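Long-range contacts in pectate lyase (Pectobacterium carotovorum, PDB 4U49), which probably cleaves polygalacturonate and methyl-esterified pectins by calcium-dependent elimination within the chain, releasing unsaturated oligogalacturonides: residues Met27-Asp32 and Ile191-Cys196; Arg186-Ile191 and Thr208-Val213; Gly212-Thr217 and Gly242-Thr247; Thr238-Asn243 and Ile272-Asn277; Thr247-Lys252 and Asn277-Ser282. All coordinates share one frame; numbering follows the deposited sequence.

Contact 1. Residues Met27-Asp32 and Ile191-Cys196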
# COMPACT_ATOMS: atom_id res chain seq x y z
N MET A 27 -1.57 -13.76 -4.58
CA MET A 27 -1.22 -13.19 -5.88
C MET A 27 0.27 -12.85 -5.89
O MET A 27 0.88 -12.72 -4.83
CB MET A 27 -2.03 -11.93 -6.17
CG MET A 27 -3.53 -12.09 -6.00
SD MET A 27 -4.41 -10.63 -6.57
CE MET A 27 -3.52 -9.33 -5.73
N LEU A 28 0.85 -12.69 -7.07
CA LEU A 28 2.26 -12.31 -7.13
C LEU A 28 2.57 -11.29 -8.21
O LEU A 28 1.81 -11.09 -9.15
CB LEU A 28 3.14 -13.55 -7.32
CG LEU A 28 2.89 -14.54 -8.45
CD1 LEU A 28 3.45 -14.03 -9.78
CD2 LEU A 28 3.49 -15.90 -8.11
N LEU A 29 3.71 -10.63 -8.04
CA LEU A 29 4.24 -9.72 -9.03
C LEU A 29 5.73 -10.00 -9.21
O LEU A 29 6.52 -9.77 -8.29
CB LEU A 29 4.01 -8.26 -8.62
CG LEU A 29 4.55 -7.20 -9.58
CD1 LEU A 29 3.80 -7.24 -10.90
CD2 LEU A 29 4.47 -5.81 -8.95
N LYS A 30 6.10 -10.52 -10.37
CA LYS A 30 7.51 -10.71 -10.69
C LYS A 30 7.99 -9.48 -11.45
O LYS A 30 7.65 -9.28 -12.61
CB LYS A 30 7.72 -11.99 -11.51
CG LYS A 30 9.18 -12.35 -11.73
CD LYS A 30 9.32 -13.73 -12.36
CE LYS A 30 10.77 -14.01 -12.75
NZ LYS A 30 10.95 -15.40 -13.25
N LYS A 31 8.78 -8.65 -10.77
CA LYS A 31 9.10 -7.31 -11.24
C LYS A 31 10.28 -6.74 -10.46
O LYS A 31 10.49 -7.10 -9.30
CB LYS A 31 7.87 -6.40 -11.09
CG LYS A 31 8.01 -5.02 -11.71
CD LYS A 31 7.81 -5.07 -13.21
CE LYS A 31 6.84 -3.98 -13.66
NZ LYS A 31 5.51 -4.13 -13.02
N ASP A 32 11.04 -5.87 -11.11
CA ASP A 32 12.17 -5.18 -10.48
C ASP A 32 13.18 -6.15 -9.86
O ASP A 32 13.67 -5.91 -8.76
CB ASP A 32 11.66 -4.20 -9.42
CG ASP A 32 10.67 -3.19 -9.98
OD1 ASP A 32 9.59 -3.01 -9.38
OD2 ASP A 32 10.97 -2.57 -11.02
N ILE A 191 -2.67 -5.25 -6.08
CA ILE A 191 -1.39 -5.04 -6.73
C ILE A 191 -1.51 -3.97 -7.81
O ILE A 191 -2.22 -4.15 -8.80
CB ILE A 191 -0.83 -6.35 -7.34
CG1 ILE A 191 -0.49 -7.33 -6.22
CG2 ILE A 191 0.39 -6.06 -8.19
CD1 ILE A 191 0.03 -8.67 -6.72
N TRP A 192 -0.83 -2.85 -7.59
CA TRP A 192 -0.71 -1.80 -8.60
C TRP A 192 0.50 -2.08 -9.49
O TRP A 192 1.64 -1.88 -9.08
CB TRP A 192 -0.55 -0.42 -7.94
CG TRP A 192 -1.75 0.09 -7.19
CD1 TRP A 192 -2.67 0.99 -7.64
CD2 TRP A 192 -2.15 -0.25 -5.85
NE1 TRP A 192 -3.62 1.23 -6.67
CE2 TRP A 192 -3.32 0.48 -5.57
CE3 TRP A 192 -1.62 -1.10 -4.87
CZ2 TRP A 192 -3.98 0.38 -4.34
CZ3 TRP A 192 -2.28 -1.20 -3.66
CH2 TRP A 192 -3.45 -0.46 -3.40
N GLU A 193 0.25 -2.55 -10.71
CA GLU A 193 1.34 -2.91 -11.61
C GLU A 193 2.15 -1.70 -12.04
O GLU A 193 3.34 -1.82 -12.34
CB GLU A 193 0.79 -3.64 -12.84
CG GLU A 193 0.07 -4.92 -12.48
CD GLU A 193 0.04 -5.92 -13.61
OE1 GLU A 193 -0.54 -5.60 -14.67
OE2 GLU A 193 0.60 -7.02 -13.44
N ASP A 194 1.52 -0.53 -12.04
CA ASP A 194 2.20 0.72 -12.32
C ASP A 194 1.30 1.88 -11.92
O ASP A 194 0.29 2.15 -12.57
CB ASP A 194 2.57 0.82 -13.81
CG ASP A 194 3.55 1.94 -14.09
OD1 ASP A 194 4.51 2.11 -13.31
OD2 ASP A 194 3.37 2.65 -15.11
N ILE A 195 1.66 2.56 -10.83
CA ILE A 195 0.90 3.70 -10.36
C ILE A 195 0.82 4.78 -11.43
O ILE A 195 1.84 5.19 -11.98
CB ILE A 195 1.50 4.32 -9.08
CG1 ILE A 195 1.46 3.32 -7.93
CG2 ILE A 195 0.76 5.60 -8.70
CD1 ILE A 195 2.06 3.85 -6.64
N CYS A 196 -0.39 5.22 -11.74
CA CYS A 196 -0.59 6.31 -12.68
C CYS A 196 -0.59 7.65 -11.92
O CYS A 196 0.47 8.24 -11.72
CB CYS A 196 -1.89 6.12 -13.46
SG CYS A 196 -2.23 7.39 -14.71
O HOH W 1 3.20 -6.17 -14.51
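Ile191 packs against Met27 and Leu29, and tracing its side chain outward gives the order of the apolar layer. From CB, the CG2 branch turns to Leu29, whose CD2 lies 4.2 Å from Ile191 CG2. The other branch leaves CB anti to the carbonyl carbon (chi1 -67°), and its CG1 is 3.7 Å from Met27 CE. The tip, Ile191 CD1, lies 3.7 Å from the same Met27 CE and 3.9 Å from Leu28 O. The two side chains overlap head to tail, the methionine bending at its last torsion (chi3 -50°) to lay CE along the isoleucine. Leu29 also sends CD1 to within 4.1 Å of Glu193 OE2, so this methyl touches one oxygen of a carboxylate whose charge is paired with Arg168.

At the more exposed end, Lys31 NZ gives a weak hydrogen bond of 3.2 Å to Glu193 O. One water, weakly bound on both sides, joins Lys31 NZ to Glu193 OE2, two charged atoms that stand 5.7 Å apart. Polar links are therefore few and loose beside the buried hydrocarbon contact. The geometry is that of an N-terminal antiparallel sheet laid by its edge strand 24-31 against the parallel beta-helix of a polysaccharide lyase, just ahead of the calcium-site residues Asp194 and Ile195.

Contact 2. Residues Arg186-Ile191 and Thr208-Val213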
# COMPACT_ATOMS: atom_id res chain seq x y z
N ARG A 186 -11.60 -0.43 3.25
CA ARG A 186 -10.45 -1.32 3.33
C ARG A 186 -10.01 -1.73 1.93
O ARG A 186 -10.85 -1.99 1.06
CB ARG A 186 -10.76 -2.55 4.17
CG ARG A 186 -11.16 -2.24 5.60
CD ARG A 186 -11.45 -3.51 6.39
NE ARG A 186 -10.23 -4.23 6.76
CZ ARG A 186 -9.50 -3.94 7.83
NH1 ARG A 186 -9.85 -2.94 8.62
NH2 ARG A 186 -8.41 -4.64 8.10
N ILE A 187 -8.70 -1.78 1.73
CA ILE A 187 -8.11 -2.12 0.44
C ILE A 187 -7.13 -3.26 0.68
O ILE A 187 -5.99 -3.04 1.08
CB ILE A 187 -7.40 -0.90 -0.19
CG1 ILE A 187 -8.40 0.23 -0.43
CG2 ILE A 187 -6.70 -1.28 -1.48
CD1 ILE A 187 -7.76 1.56 -0.81
N GLU A 188 -7.59 -4.48 0.44
CA GLU A 188 -6.85 -5.66 0.86
C GLU A 188 -6.28 -6.46 -0.30
O GLU A 188 -7.01 -6.87 -1.19
CB GLU A 188 -7.75 -6.56 1.72
CG GLU A 188 -8.43 -5.83 2.87
CD GLU A 188 -9.25 -6.75 3.75
OE1 GLU A 188 -9.06 -7.98 3.67
OE2 GLU A 188 -10.09 -6.24 4.52
N ASN A 189 -4.97 -6.68 -0.28
CA ASN A 189 -4.30 -7.45 -1.33
C ASN A 189 -4.59 -6.91 -2.73
O ASN A 189 -5.16 -7.60 -3.57
CB ASN A 189 -4.69 -8.92 -1.25
CG ASN A 189 -3.84 -9.79 -2.15
OD1 ASN A 189 -2.70 -9.45 -2.47
ND2 ASN A 189 -4.40 -10.92 -2.58
N VAL A 190 -4.22 -5.66 -2.95
CA VAL A 190 -4.29 -5.08 -4.28
C VAL A 190 -2.87 -4.91 -4.81
O VAL A 190 -1.98 -4.50 -4.08
CB VAL A 190 -5.03 -3.73 -4.27
CG1 VAL A 190 -4.94 -3.04 -5.64
CG2 VAL A 190 -6.47 -3.94 -3.87
N ILE A 191 -2.67 -5.25 -6.08
CA ILE A 191 -1.39 -5.04 -6.73
C ILE A 191 -1.51 -3.97 -7.81
O ILE A 191 -2.22 -4.15 -8.80
CB ILE A 191 -0.83 -6.35 -7.34
CG1 ILE A 191 -0.49 -7.33 -6.22
CG2 ILE A 191 0.39 -6.06 -8.19
CD1 ILE A 191 0.03 -8.67 -6.72
N THR A 208 -8.01 1.87 5.11
CA THR A 208 -7.02 0.90 5.57
C THR A 208 -6.50 0.03 4.44
O THR A 208 -7.26 -0.69 3.80
CB THR A 208 -7.60 -0.01 6.67
OG1 THR A 208 -8.10 0.79 7.75
CG2 THR A 208 -6.54 -0.96 7.19
N ILE A 209 -5.20 0.11 4.19
CA ILE A 209 -4.55 -0.71 3.18
C ILE A 209 -3.91 -1.94 3.84
O ILE A 209 -3.07 -1.80 4.72
CB ILE A 209 -3.48 0.08 2.41
CG1 ILE A 209 -4.14 1.24 1.65
CG2 ILE A 209 -2.73 -0.83 1.45
CD1 ILE A 209 -3.18 2.05 0.81
N VAL A 210 -4.32 -3.13 3.41
CA VAL A 210 -3.85 -4.36 4.04
C VAL A 210 -3.07 -5.20 3.04
O VAL A 210 -3.64 -5.77 2.12
CB VAL A 210 -5.01 -5.19 4.61
CG1 VAL A 210 -4.48 -6.32 5.46
CG2 VAL A 210 -5.94 -4.30 5.43
N GLY A 211 -1.76 -5.28 3.24
CA GLY A 211 -0.89 -5.92 2.28
C GLY A 211 -0.94 -5.17 0.96
O GLY A 211 -1.26 -3.99 0.92
N GLY A 212 -0.63 -5.87 -0.13
CA GLY A 212 -0.64 -5.25 -1.44
C GLY A 212 0.76 -4.87 -1.87
O GLY A 212 1.68 -4.79 -1.06
N VAL A 213 0.92 -4.65 -3.18
CA VAL A 213 2.20 -4.28 -3.75
C VAL A 213 1.98 -3.19 -4.80
O VAL A 213 1.12 -3.32 -5.66
CB VAL A 213 2.92 -5.48 -4.42
CG1 VAL A 213 4.26 -5.05 -5.01
CG2 VAL A 213 3.12 -6.62 -3.42
O HOH W 2 -3.65 -3.82 -0.61
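Ile187 N donates to Thr208 O at 2.7 Å with an N-H...O angle of 161°, the first of three bonds that pair the strands in parallel register. The next runs back: Val210 N gives its hydrogen to Ile187 O at 2.9 Å, from above the carbonyl plane. Asn189 N then donates to Val210 O, also at 2.9 Å. Past the corner at Asn189 the pairing resumes with Val213 N and Val190 O, 3.0 Å apart and more bent at 148°.

At the corner a water joins the two chains. It accepts from Val190 N at 3.0 Å and lies within donating distance of Gly211 O, at 2.8 Å, and of Ile187 O. With atoms beyond the two segments counted, acceptors outnumber its protons, so not all can be served at once. The side-chain amide of Asn189 is satisfied outside the pair, by Ser38 at OD1 and Asn166 at ND2.

On the face carrying Arg186, Glu188, Thr208 and Val210, Arg186 NE makes a salt bridge to Glu188 OE2 at 3.0 Å, the oxygen lying in the guanidinium plane. A bend at chi3 (75°) swings that plane so that Thr208 CG2 lies over one face, toward its rim, 4.1 Å from Arg186 NH1. The Glu188 and Val210 side chains lie alongside, CG against CB and CG2.

The pair sits mid-stack in the beta-helix: strand 163-165 continues it beyond 186-188, and strand 236-241 beyond 208-210. Past the corner, strands 24-31 and 34-41 of the N-terminal sheet lie against Ile191 and Val213.

Contact 3. Residues Gly212-Thr217 and Gly242-Thr247; sequences GVAHNT and GNFTLT. Unlike the reference sequence in segment 242-247: Asn243 (reference Lys).
Two successive rungs of the parallel beta-helix meet where Val213-Asn216 pairs with Phe244-Thr247, their axes 4.7 Å apart at closest approach and inclined by 16°. Four backbone bonds alternate in direction. The first runs from Thr245 N to Gly212 O at 3.0 Å. Ala214 then bonds on both sides, its N donating to Thr245 O and its O accepting from Thr247 N. The last, from Asn216 N to Thr247 O at 3.1 Å, is the most bent, with an N-H...O angle of 149°.

Side chains of like position stack along the helix axis. On the face with Ala214 and Leu246, the methyl of Ala214 meets two larger groups of the next coil: its CB lies 3.8 Å from Leu246 CD2 and 4.0 Å from Phe244 CZ. The phenyl reaches it because CG stands anti to the backbone N (chi1 169°), which also brings CD1 beside Gly212 O.

On the other face, Thr247 CG2 meets the His215 ring edge in its plane and approaches His215 CB to 3.6 Å. With that methyl turned to the histidine, Thr247 OG1 is directed elsewhere: it and His215 ND1 both hydrogen-bond Asp32 OD1, so one carboxylate oxygen ties the two side chains together, with Tyr36 OH a further partner of OG1.

Strand 184-192 extends the stack beyond 213-216, and strand 274-277 beyond 244-247. Strands 24-31 and 34-41 lie over the Val213 face, while Asn216, a calcium-site residue, is held through ND2 by Gln249 O.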
# COMPACT_ATOMS: atom_id res chain seq x y z
N GLY A 212 -0.63 -5.87 -0.13
CA GLY A 212 -0.64 -5.25 -1.44
C GLY A 212 0.76 -4.87 -1.87
O GLY A 212 1.68 -4.79 -1.06
N VAL A 213 0.92 -4.65 -3.18
CA VAL A 213 2.20 -4.28 -3.75
C VAL A 213 1.98 -3.19 -4.80
O VAL A 213 1.12 -3.32 -5.66
CB VAL A 213 2.92 -5.48 -4.42
CG1 VAL A 213 4.26 -5.05 -5.01
CG2 VAL A 213 3.12 -6.62 -3.42
N ALA A 214 2.75 -2.10 -4.72
CA ALA A 214 2.59 -1.00 -5.66
C ALA A 214 3.91 -0.66 -6.36
O ALA A 214 4.87 -0.24 -5.72
CB ALA A 214 2.04 0.23 -4.95
N HIS A 215 3.93 -0.85 -7.67
CA HIS A 215 5.10 -0.54 -8.47
C HIS A 215 4.99 0.85 -9.09
O HIS A 215 3.91 1.27 -9.50
CB HIS A 215 5.30 -1.59 -9.56
CG HIS A 215 6.36 -1.22 -10.56
ND1 HIS A 215 7.69 -1.50 -10.37
CD2 HIS A 215 6.27 -0.59 -11.75
CE1 HIS A 215 8.39 -1.06 -11.40
NE2 HIS A 215 7.55 -0.50 -12.25
N ASN A 216 6.12 1.55 -9.15
CA ASN A 216 6.17 2.86 -9.80
C ASN A 216 7.48 3.05 -10.55
O ASN A 216 8.51 2.48 -10.18
CB ASN A 216 5.99 3.98 -8.77
CG ASN A 216 5.86 5.35 -9.42
OD1 ASN A 216 4.82 5.67 -10.00
ND2 ASN A 216 6.91 6.16 -9.32
N THR A 217 7.44 3.84 -11.62
CA THR A 217 8.63 4.23 -12.36
C THR A 217 8.71 5.75 -12.40
O THR A 217 7.71 6.42 -12.66
CB THR A 217 8.64 3.68 -13.80
OG1 THR A 217 7.62 4.34 -14.57
CG2 THR A 217 8.39 2.19 -13.81
N GLY A 242 -0.13 -4.84 7.21
CA GLY A 242 0.09 -6.08 6.48
C GLY A 242 1.32 -6.07 5.59
O GLY A 242 1.40 -6.83 4.62
N ASN A 243 2.27 -5.21 5.93
CA ASN A 243 3.52 -5.07 5.18
C ASN A 243 3.29 -4.72 3.71
O ASN A 243 3.91 -5.29 2.82
CB ASN A 243 4.36 -6.34 5.29
CG ASN A 243 5.82 -6.10 4.98
OD1 ASN A 243 6.30 -4.97 5.03
ND2 ASN A 243 6.54 -7.17 4.65
N PHE A 244 2.37 -3.78 3.47
CA PHE A 244 2.18 -3.15 2.17
C PHE A 244 3.55 -2.76 1.61
O PHE A 244 4.36 -2.17 2.31
CB PHE A 244 1.26 -1.93 2.32
CG PHE A 244 1.22 -1.03 1.11
CD1 PHE A 244 0.58 -1.44 -0.05
CD2 PHE A 244 1.77 0.24 1.15
CE1 PHE A 244 0.52 -0.60 -1.16
CE2 PHE A 244 1.72 1.07 0.05
CZ PHE A 244 1.09 0.65 -1.11
N THR A 245 3.80 -3.13 0.36
CA THR A 245 5.15 -3.01 -0.20
C THR A 245 5.22 -2.15 -1.46
O THR A 245 4.48 -2.36 -2.42
CB THR A 245 5.74 -4.40 -0.52
OG1 THR A 245 5.87 -5.16 0.68
CG2 THR A 245 7.11 -4.28 -1.18
N LEU A 246 6.13 -1.18 -1.44
CA LEU A 246 6.42 -0.36 -2.61
C LEU A 246 7.62 -0.92 -3.35
O LEU A 246 8.65 -1.22 -2.74
CB LEU A 246 6.69 1.10 -2.20
CG LEU A 246 5.57 1.88 -1.51
CD1 LEU A 246 6.04 3.29 -1.19
CD2 LEU A 246 4.33 1.92 -2.38
N THR A 247 7.50 -1.05 -4.67
CA THR A 247 8.63 -1.49 -5.48
C THR A 247 8.85 -0.53 -6.65
O THR A 247 7.94 0.19 -7.05
CB THR A 247 8.43 -2.93 -6.01
OG1 THR A 247 9.59 -3.33 -6.75
CG2 THR A 247 7.21 -3.00 -6.91

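Contact 4. Residues Thr238-Asn243 and Ile272-Asn277. Unlike the reference sequence in segment 238-243: Asn243 (reference Lys).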
# COMPACT_ATOMS: atom_id res chain seq x y z
N THR A 238 -5.58 7.52 7.28
CA THR A 238 -5.15 6.43 6.42
C THR A 238 -4.23 5.50 7.20
O THR A 238 -3.27 5.94 7.84
CB THR A 238 -4.42 6.93 5.16
OG1 THR A 238 -5.33 7.66 4.33
CG2 THR A 238 -3.85 5.76 4.37
N ILE A 239 -4.55 4.21 7.16
CA ILE A 239 -3.79 3.18 7.85
C ILE A 239 -3.14 2.23 6.84
O ILE A 239 -3.80 1.75 5.92
CB ILE A 239 -4.68 2.35 8.81
CG1 ILE A 239 -5.35 3.26 9.84
CG2 ILE A 239 -3.86 1.27 9.50
CD1 ILE A 239 -6.27 2.53 10.80
N VAL A 240 -1.84 2.00 7.01
CA VAL A 240 -1.09 1.08 6.16
C VAL A 240 -0.57 -0.09 6.98
O VAL A 240 0.24 0.11 7.89
CB VAL A 240 0.09 1.80 5.47
CG1 VAL A 240 0.92 0.81 4.67
CG2 VAL A 240 -0.40 2.94 4.58
N GLN A 241 -1.03 -1.30 6.67
CA GLN A 241 -0.64 -2.47 7.45
C GLN A 241 -0.43 -3.71 6.58
O GLN A 241 -0.51 -3.63 5.35
CB GLN A 241 -1.71 -2.77 8.52
CG GLN A 241 -3.06 -3.21 7.98
CD GLN A 241 -4.16 -3.17 9.03
OE1 GLN A 241 -4.40 -2.14 9.65
NE2 GLN A 241 -4.84 -4.30 9.23
N GLY A 242 -0.13 -4.84 7.21
CA GLY A 242 0.09 -6.08 6.48
C GLY A 242 1.32 -6.07 5.59
O GLY A 242 1.40 -6.83 4.62
N ASN A 243 2.27 -5.21 5.93
CA ASN A 243 3.52 -5.07 5.18
C ASN A 243 3.29 -4.72 3.71
O ASN A 243 3.91 -5.29 2.82
CB ASN A 243 4.36 -6.34 5.29
CG ASN A 243 5.82 -6.10 4.98
OD1 ASN A 243 6.30 -4.97 5.03
ND2 ASN A 243 6.54 -7.17 4.65
N ILE A 272 1.36 0.86 10.20
CA ILE A 272 1.53 -0.26 11.13
C ILE A 272 2.70 -1.12 10.66
O ILE A 272 3.56 -1.50 11.46
CB ILE A 272 0.25 -1.10 11.25
CG1 ILE A 272 -0.91 -0.22 11.73
CG2 ILE A 272 0.47 -2.27 12.19
CD1 ILE A 272 -2.19 -0.98 12.05
N SER A 273 2.75 -1.39 9.36
CA SER A 273 3.88 -2.09 8.76
C SER A 273 3.90 -1.88 7.26
O SER A 273 2.88 -2.00 6.59
CB SER A 273 3.83 -3.59 9.09
OG SER A 273 2.63 -4.17 8.61
N ALA A 274 5.08 -1.57 6.73
CA ALA A 274 5.26 -1.35 5.30
C ALA A 274 6.71 -1.59 4.91
O ALA A 274 7.61 -1.47 5.74
CB ALA A 274 4.82 0.05 4.91
N THR A 275 6.92 -1.91 3.64
CA THR A 275 8.26 -2.12 3.10
C THR A 275 8.46 -1.31 1.82
O THR A 275 7.60 -1.32 0.94
CB THR A 275 8.52 -3.60 2.80
OG1 THR A 275 8.59 -4.34 4.02
CG2 THR A 275 9.83 -3.78 2.04
N VAL A 276 9.59 -0.61 1.73
CA VAL A 276 9.97 0.02 0.47
C VAL A 276 11.16 -0.71 -0.12
O VAL A 276 12.30 -0.50 0.31
CB VAL A 276 10.31 1.52 0.66
CG1 VAL A 276 10.73 2.13 -0.67
CG2 VAL A 276 9.12 2.27 1.24
N ASN A 277 10.91 -1.58 -1.09
CA ASN A 277 11.98 -2.28 -1.78
C ASN A 277 12.29 -1.58 -3.09
O ASN A 277 11.95 -2.06 -4.18
CB ASN A 277 11.62 -3.74 -2.04
CG ASN A 277 12.83 -4.57 -2.42
OD1 ASN A 277 13.92 -4.39 -1.87
ND2 ASN A 277 12.66 -5.48 -3.37
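Val240 O takes two backbone hydrogen bonds from the next rung: one from Ile272 N at 2.7 Å, bent to 137° at the hydrogen, and a longer, straighter one from Ser273 N at 3.3 Å. Two side-chain bonds follow. Ser273 OG accepts from Asn243 N at 2.9 Å, its chi1 of 59° turning the hydroxyl toward the bending chain. Thr275 OG1 donates to Asn243 OD1 at 2.6 Å, in the plane of the amide and on a lone pair.

Apolar contacts flank these bonds. Ile272 CD1 lies 3.8 Å from Ile239 CG2, and Val240 CG1 touches Ala274 CB at 4.0 Å. A mixed contact adds to them: the Gln241 and Ile272 chains run side by side, and the polar Gln241 OE1 rests 3.5 Å from the methyl Ile272 CD1.

The touching parts run 45° apart, and side-chain bonds supplement the two backbone bonds in place of a regular ladder. Positive phi at Gly242 and Asn243 marks the bend between strands 236-241 and 244-247, a turn between two faces of a parallel beta-helix with polar residues bonding from one coil to the next.

Contact 5. Residues Thr247-Lys252 and Asn277-Ser282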
# COMPACT_ATOMS: atom_id res chain seq x y z
N THR A 247 7.50 -1.05 -4.67
CA THR A 247 8.63 -1.49 -5.48
C THR A 247 8.85 -0.53 -6.65
O THR A 247 7.94 0.19 -7.05
CB THR A 247 8.43 -2.93 -6.01
OG1 THR A 247 9.59 -3.33 -6.75
CG2 THR A 247 7.21 -3.00 -6.91
N GLY A 248 10.07 -0.53 -7.18
CA GLY A 248 10.44 0.39 -8.24
C GLY A 248 10.98 1.69 -7.69
O GLY A 248 11.63 1.72 -6.65
N GLN A 249 10.69 2.79 -8.38
CA GLN A 249 11.18 4.10 -7.98
C GLN A 249 10.01 5.02 -7.67
O GLN A 249 9.19 5.31 -8.54
CB GLN A 249 12.07 4.69 -9.07
CG GLN A 249 13.34 3.89 -9.36
CD GLN A 249 13.06 2.62 -10.15
OE1 GLN A 249 12.21 2.60 -11.04
NE2 GLN A 249 13.77 1.54 -9.82
N HIS A 250 9.94 5.48 -6.42
CA HIS A 250 8.81 6.26 -5.94
C HIS A 250 9.18 7.69 -5.58
O HIS A 250 10.36 8.02 -5.42
CB HIS A 250 8.18 5.57 -4.73
CG HIS A 250 7.43 4.32 -5.06
ND1 HIS A 250 6.06 4.30 -5.22
CD2 HIS A 250 7.85 3.06 -5.27
CE1 HIS A 250 5.67 3.07 -5.51
NE2 HIS A 250 6.74 2.30 -5.55
N GLY A 251 8.16 8.54 -5.44
CA GLY A 251 8.35 9.91 -5.01
C GLY A 251 8.10 10.05 -3.52
O GLY A 251 9.02 9.95 -2.72
N LYS A 252 6.84 10.28 -3.17
CA LYS A 252 6.43 10.36 -1.77
C LYS A 252 5.38 9.31 -1.48
O LYS A 252 4.55 9.00 -2.34
CB LYS A 252 5.86 11.75 -1.45
CG LYS A 252 6.85 12.89 -1.55
CD LYS A 252 6.20 14.21 -1.15
CE LYS A 252 5.19 14.67 -2.19
NZ LYS A 252 5.87 15.20 -3.41
N ASN A 277 10.91 -1.58 -1.09
CA ASN A 277 11.98 -2.28 -1.78
C ASN A 277 12.29 -1.58 -3.09
O ASN A 277 11.95 -2.06 -4.18
CB ASN A 277 11.62 -3.74 -2.04
CG ASN A 277 12.83 -4.57 -2.42
OD1 ASN A 277 13.92 -4.39 -1.87
ND2 ASN A 277 12.66 -5.48 -3.37
N GLY A 278 12.94 -0.44 -2.98
CA GLY A 278 13.27 0.38 -4.12
C GLY A 278 13.70 1.74 -3.61
O GLY A 278 14.12 1.87 -2.46
N THR A 279 13.60 2.75 -4.46
CA THR A 279 13.97 4.09 -4.05
C THR A 279 12.74 4.95 -3.81
O THR A 279 11.71 4.77 -4.46
CB THR A 279 14.87 4.76 -5.11
OG1 THR A 279 14.16 4.85 -6.35
CG2 THR A 279 16.13 3.94 -5.32
N ILE A 280 12.85 5.87 -2.86
CA ILE A 280 11.77 6.80 -2.57
C ILE A 280 12.36 8.10 -2.03
O ILE A 280 13.37 8.08 -1.32
CB ILE A 280 10.75 6.19 -1.58
CG1 ILE A 280 9.48 7.03 -1.49
CG2 ILE A 280 11.38 5.99 -0.21
CD1 ILE A 280 8.35 6.37 -0.73
N ASP A 281 11.75 9.23 -2.37
CA ASP A 281 12.27 10.52 -1.96
C ASP A 281 11.96 10.81 -0.49
O ASP A 281 12.80 11.34 0.24
CB ASP A 281 11.71 11.64 -2.84
CG ASP A 281 12.20 11.54 -4.28
OD1 ASP A 281 13.35 11.09 -4.49
OD2 ASP A 281 11.44 11.92 -5.19
N SER A 282 10.75 10.45 -0.06
CA SER A 282 10.35 10.68 1.32
C SER A 282 9.15 9.81 1.69
O SER A 282 8.44 9.32 0.81
CB SER A 282 10.01 12.15 1.56
OG SER A 282 8.84 12.51 0.85
O HOH W 3 12.54 -2.06 -6.89
O HOH W 4 12.81 7.09 -6.38
O HOH W 5 10.91 10.63 -7.33
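Thr279 O lies at the edge of the His250 imidazole, near its plane; within its own loop, His250 NE2 donates to Thr247 O at 2.9 Å, a bent bond 24° out of the ring plane. Outside the loops, Asn216 touches the ring at CE1, Val228 touches the His250 side chain, and Ala214 O receives a weak second bond from NE2. Here two stacked coils of the parallel beta-helix continue past a corner, at Gly248 and Gly278, where both chains turn together.

Backbone bonds hold the coils in step. Thr279 N donates to Gly248 O at 3.1 Å, and His250 N to Thr279 O at 2.7 Å and nearly straight (167°). Farther on, Gly251 O grips two donors, Asp281 N at 2.8 Å and Ser282 N at 3.2 Å, both in the carbonyl plane. Ile280 CA points its hydrogen at His250 O (164° at the hydrogen), and its side chain brings CG1 to 3.8 Å from His250 CB.

Three waters add bridges. One accepts from Gly248 N and donates to Asn277 O; a second links His250 O with Thr279 OG1. A third donates to Asp281 OD2 at 2.6 Å and to His250 O.

His250 borders the calcium-site residues Asn216 and Ile195, so this corner forms part of the site's surroundings. At the far end, Lys252 turns its aliphatic chain over a hydroxyl, with CG 3.1 Å from Ser282 OG.

Contacts 2, 3 and 4 are buried near the centre of the chain and step along the beta-helix: contacts 2 and 3 share Gly212 and Val213, contacts 3 and 4 share Gly242 and Asn243. Regular ladders dominate contacts 2 and 3, whereas side-chain hydrogen bonds join in at the turn in contact 4. Contact 5, only partly buried, carries on past a corner from strands 244-247 of contact 3 and 274-277 of contact 4, and uses several waters. Contact 1, also buried but farther out, joins the N-terminal sheet to the helix flank mainly through hydrocarbon; its Asp32 reaches Thr247, which contacts 3 and 5 share. Three calcium-site residues, Asp194, Ile195 and Asn216, fall within contacts 1 and 3.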